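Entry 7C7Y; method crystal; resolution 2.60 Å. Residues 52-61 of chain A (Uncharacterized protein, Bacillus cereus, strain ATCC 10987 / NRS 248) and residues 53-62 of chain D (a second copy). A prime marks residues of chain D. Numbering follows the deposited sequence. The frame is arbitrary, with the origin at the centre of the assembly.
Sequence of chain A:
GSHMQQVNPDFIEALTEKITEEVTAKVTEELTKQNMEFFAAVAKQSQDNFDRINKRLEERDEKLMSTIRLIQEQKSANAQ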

# COMPACT_ATOMS: atom_id res chain seq x y z
N ARG A 52 -6.34 -2.55 -18.37
CA ARG A 52 -6.79 -1.27 -18.97
C ARG A 52 -5.67 -0.65 -19.80
O ARG A 52 -5.85 -0.51 -21.01
CB ARG A 52 -7.24 -0.29 -17.88
CG ARG A 52 -8.37 -0.82 -17.00
CD ARG A 52 -9.60 -1.32 -17.75
NE ARG A 52 -10.16 -0.28 -18.61
CZ ARG A 52 -10.91 -0.50 -19.69
NH1 ARG A 52 -11.21 -1.73 -20.06
NH2 ARG A 52 -11.35 0.52 -20.40
N ILE A 53 -4.54 -0.30 -19.17
CA ILE A 53 -3.39 0.39 -19.82
C ILE A 53 -2.99 -0.41 -21.06
O ILE A 53 -2.62 0.22 -22.05
CB ILE A 53 -2.20 0.58 -18.86
CG1 ILE A 53 -2.57 1.44 -17.66
CG2 ILE A 53 -0.99 1.15 -19.58
CD1 ILE A 53 -1.60 1.34 -16.49
N ASN A 54 -3.05 -1.75 -21.00
CA ASN A 54 -2.59 -2.62 -22.12
C ASN A 54 -3.55 -2.49 -23.30
O ASN A 54 -3.09 -2.16 -24.39
CB ASN A 54 -2.45 -4.09 -21.73
CG ASN A 54 -1.01 -4.45 -21.50
OD1 ASN A 54 -0.19 -4.35 -22.42
ND2 ASN A 54 -0.68 -4.82 -20.28
N LYS A 55 -4.82 -2.78 -23.08
CA LYS A 55 -5.88 -2.55 -24.09
C LYS A 55 -5.58 -1.20 -24.71
O LYS A 55 -5.35 -1.15 -25.93
CB LYS A 55 -7.29 -2.53 -23.47
CG LYS A 55 -7.89 -3.89 -23.14
CD LYS A 55 -9.33 -3.80 -22.65
CE LYS A 55 -10.24 -3.06 -23.62
NZ LYS A 55 -11.66 -3.25 -23.28
N ARG A 56 -5.50 -0.16 -23.89
CA ARG A 56 -5.42 1.21 -24.44
C ARG A 56 -4.17 1.34 -25.33
O ARG A 56 -4.26 2.05 -26.36
CB ARG A 56 -5.53 2.27 -23.34
CG ARG A 56 -6.80 3.10 -23.51
CD ARG A 56 -7.15 3.90 -22.28
NE ARG A 56 -7.78 3.08 -21.25
CZ ARG A 56 -8.20 3.54 -20.07
NH1 ARG A 56 -8.06 4.83 -19.77
NH2 ARG A 56 -8.74 2.72 -19.18
N LEU A 57 -3.08 0.66 -25.00
CA LEU A 57 -1.86 0.70 -25.84
C LEU A 57 -2.14 -0.06 -27.14
O LEU A 57 -1.72 0.42 -28.21
CB LEU A 57 -0.68 0.11 -25.06
CG LEU A 57 -0.37 0.78 -23.72
CD1 LEU A 57 0.99 0.34 -23.20
CD2 LEU A 57 -0.44 2.30 -23.82
N GLU A 58 -2.87 -1.17 -27.06
CA GLU A 58 -3.22 -1.96 -28.27
C GLU A 58 -3.97 -1.02 -29.21
O GLU A 58 -3.50 -0.86 -30.35
CB GLU A 58 -4.06 -3.21 -27.99
CG GLU A 58 -3.53 -4.10 -26.87
CD GLU A 58 -2.28 -4.93 -27.14
OE1 GLU A 58 -1.40 -4.45 -27.88
OE2 GLU A 58 -2.19 -6.05 -26.59
N GLU A 59 -5.04 -0.39 -28.70
CA GLU A 59 -5.91 0.54 -29.48
C GLU A 59 -5.04 1.60 -30.15
O GLU A 59 -5.30 1.90 -31.33
CB GLU A 59 -6.93 1.29 -28.63
CG GLU A 59 -8.07 0.47 -28.04
CD GLU A 59 -8.88 1.26 -27.00
OE1 GLU A 59 -9.17 2.47 -27.24
OE2 GLU A 59 -9.19 0.67 -25.93
N ARG A 60 -4.03 2.16 -29.46
CA ARG A 60 -3.18 3.25 -30.03
C ARG A 60 -2.13 2.69 -31.00
O ARG A 60 -1.88 3.35 -31.99
CB ARG A 60 -2.54 4.10 -28.93
CG ARG A 60 -3.54 4.96 -28.17
CD ARG A 60 -2.86 5.61 -26.98
NE ARG A 60 -3.67 5.67 -25.77
CZ ARG A 60 -3.24 5.51 -24.52
NH1 ARG A 60 -1.97 5.23 -24.25
NH2 ARG A 60 -4.10 5.63 -23.52
N ASP A 61 -1.58 1.50 -30.78
CA ASP A 61 -0.78 0.78 -31.81
C ASP A 61 -1.62 0.55 -33.10
O ASP A 61 -1.12 0.80 -34.20
CB ASP A 61 -0.18 -0.51 -31.23
CG ASP A 61 0.69 -0.30 -29.99
OD1 ASP A 61 1.42 0.72 -29.95
OD2 ASP A 61 0.63 -1.15 -29.05
N ILE D 53 -0.49 8.11 -14.89
CA ILE D 53 0.24 7.41 -15.99
C ILE D 53 -0.68 7.47 -17.22
O ILE D 53 -0.37 8.21 -18.15
CB ILE D 53 0.63 5.96 -15.61
CG1 ILE D 53 1.18 5.79 -14.19
CG2 ILE D 53 1.63 5.43 -16.62
CD1 ILE D 53 2.65 6.11 -14.02
N ASN D 54 -1.80 6.74 -17.18
CA ASN D 54 -2.87 6.74 -18.21
C ASN D 54 -2.97 8.09 -18.90
O ASN D 54 -2.82 8.13 -20.13
CB ASN D 54 -4.23 6.41 -17.60
CG ASN D 54 -4.56 4.95 -17.77
OD1 ASN D 54 -5.09 4.57 -18.81
ND2 ASN D 54 -4.24 4.14 -16.77
N LYS D 55 -3.27 9.16 -18.17
CA LYS D 55 -3.51 10.49 -18.78
C LYS D 55 -2.25 10.91 -19.54
O LYS D 55 -2.39 11.51 -20.64
CB LYS D 55 -3.92 11.53 -17.73
CG LYS D 55 -4.19 12.93 -18.28
CD LYS D 55 -4.85 13.85 -17.27
CE LYS D 55 -5.13 15.23 -17.83
NZ LYS D 55 -3.90 16.06 -17.87
N ARG D 56 -1.07 10.62 -18.98
CA ARG D 56 0.21 11.03 -19.61
C ARG D 56 0.42 10.22 -20.89
O ARG D 56 0.85 10.83 -21.87
CB ARG D 56 1.41 10.87 -18.66
CG ARG D 56 2.67 11.57 -19.15
CD ARG D 56 2.70 13.07 -18.92
NE ARG D 56 2.39 13.44 -17.54
CZ ARG D 56 2.63 14.62 -16.97
NH1 ARG D 56 3.24 15.58 -17.63
NH2 ARG D 56 2.29 14.82 -15.70
N LEU D 57 0.15 8.91 -20.87
CA LEU D 57 0.38 8.06 -22.07
C LEU D 57 -0.66 8.44 -23.13
O LEU D 57 -0.30 8.57 -24.30
CB LEU D 57 0.24 6.59 -21.71
CG LEU D 57 1.20 6.03 -20.66
CD1 LEU D 57 0.83 4.58 -20.36
CD2 LEU D 57 2.66 6.13 -21.09
N GLU D 58 -1.92 8.60 -22.74
CA GLU D 58 -2.99 9.07 -23.65
C GLU D 58 -2.45 10.28 -24.42
O GLU D 58 -2.41 10.22 -25.66
CB GLU D 58 -4.25 9.42 -22.86
CG GLU D 58 -5.39 9.97 -23.70
CD GLU D 58 -6.61 10.37 -22.88
OE1 GLU D 58 -7.16 9.49 -22.17
OE2 GLU D 58 -6.99 11.56 -22.93
N GLU D 59 -2.04 11.32 -23.68
CA GLU D 59 -1.73 12.66 -24.23
C GLU D 59 -0.54 12.54 -25.17
O GLU D 59 -0.60 13.12 -26.24
CB GLU D 59 -1.42 13.66 -23.12
CG GLU D 59 -2.65 14.24 -22.46
CD GLU D 59 -2.30 15.15 -21.30
OE1 GLU D 59 -1.13 15.65 -21.26
OE2 GLU D 59 -3.19 15.34 -20.42
N ARG D 60 0.49 11.78 -24.79
CA ARG D 60 1.75 11.72 -25.57
C ARG D 60 1.51 10.95 -26.87
O ARG D 60 2.00 11.40 -27.91
CB ARG D 60 2.89 11.17 -24.71
CG ARG D 60 3.12 12.02 -23.46
CD ARG D 60 3.51 13.49 -23.68
NE ARG D 60 4.94 13.53 -23.93
CZ ARG D 60 5.86 13.34 -22.99
NH1 ARG D 60 5.51 13.16 -21.72
NH2 ARG D 60 7.15 13.33 -23.32
N ASP D 61 0.75 9.87 -26.81
CA ASP D 61 0.39 9.06 -28.00
C ASP D 61 -0.45 9.94 -28.94
O ASP D 61 -0.17 9.92 -30.13
CB ASP D 61 -0.30 7.76 -27.60
CG ASP D 61 0.49 6.91 -26.61
OD1 ASP D 61 1.71 7.12 -26.48
OD2 ASP D 61 -0.12 6.07 -25.95
N GLU D 62 -1.38 10.74 -28.42
CA GLU D 62 -2.19 11.68 -29.24
C GLU D 62 -1.27 12.71 -29.93
O GLU D 62 -1.47 12.95 -31.15
CB GLU D 62 -3.24 12.42 -28.40
CG GLU D 62 -4.46 11.58 -28.04
CD GLU D 62 -5.48 12.24 -27.11
OE1 GLU D 62 -5.48 13.50 -27.00
OE2 GLU D 62 -6.28 11.51 -26.50

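This is a side-by-side packing of two parallel helices from two copies of one protein, with a narrow apolar seam of isoleucine and leucine flanked by one short arginine–aspartate salt bridge. The axes run within 3° of parallel and come no nearer than 11.1 Å, so the backbones never touch and side chains must span the gap. Accordingly, the two stretches bury a modest 408 Å² between them, counted over both sides.

The register is close to even. Leu57 sits opposite its own copy, Leu57′, with the CA atoms 8.6 Å apart, while Ile53 faces Asn54′ and Arg60 faces Asp61′. The pairing is therefore not strictly like with like: equal residue numbers meet at the leucine, while the pairs Ile53–Asn54′ and Arg60–Asp61′ are offset by one and Arg56–Glu58′ by two.

The apolar seam centres on Leu57′, whose CA-to-CB bond points toward chain A. Its CD1 lies 4.0 Å from CG2 of Ile53 and 4.3 Å from CD2 of Leu57, so a single methyl group touches residues one helical turn apart. Both leucines adopt the m,t rotamer, but they are not used alike. The CA-to-CB bond of Leu57 points sideways and only the end of its side chain comes nearer, and it gives up just 15 Å² to the other stretch against 45 Å² for Leu57′. Identical residues at matching positions thus play unequal parts, and the symmetry of the sequence does not carry over into the contact.

Arg60 makes the largest single contribution, with 91 Å² covered. Its NH1 donates a hydrogen bond to OD2 of Asp61′ at 2.6 Å, and this bond is part of a salt bridge. The carboxylate oxygen lies at the edge of the guanidinium, near its plane, where the N-H groups point. One face of the same group lies over backbone atoms of the other helix, CA of Glu58′, 3.6 Å from NH2 of Arg60, and C of Leu57′; separately, NH1 of Arg60 comes within 3.6 Å of CB of Leu57′. The rule to read here is that an arginine can serve twice, presenting its edge to an acid and its flat face to a helix surface. Asp61′ helps by pointing toward chain A from a buried site, where its charge is paired.

At the N-terminal end Asn54′ fits against the apolar seam and loses 78 Å². Its ND2 approaches CG1 of Ile53 to 3.3 Å, a tight contact, while ND2 finds a hydrogen bond elsewhere in the structure. On its other branch, OD1 of Asn54′ comes within 3.1 Å of NH1 of Arg56, yet it sits over a face of that guanidinium and the angle is poor, so proximity here does not make a hydrogen bond. Set beside the Arg60 pair, it shows that for arginine the direction of approach matters as much as the distance.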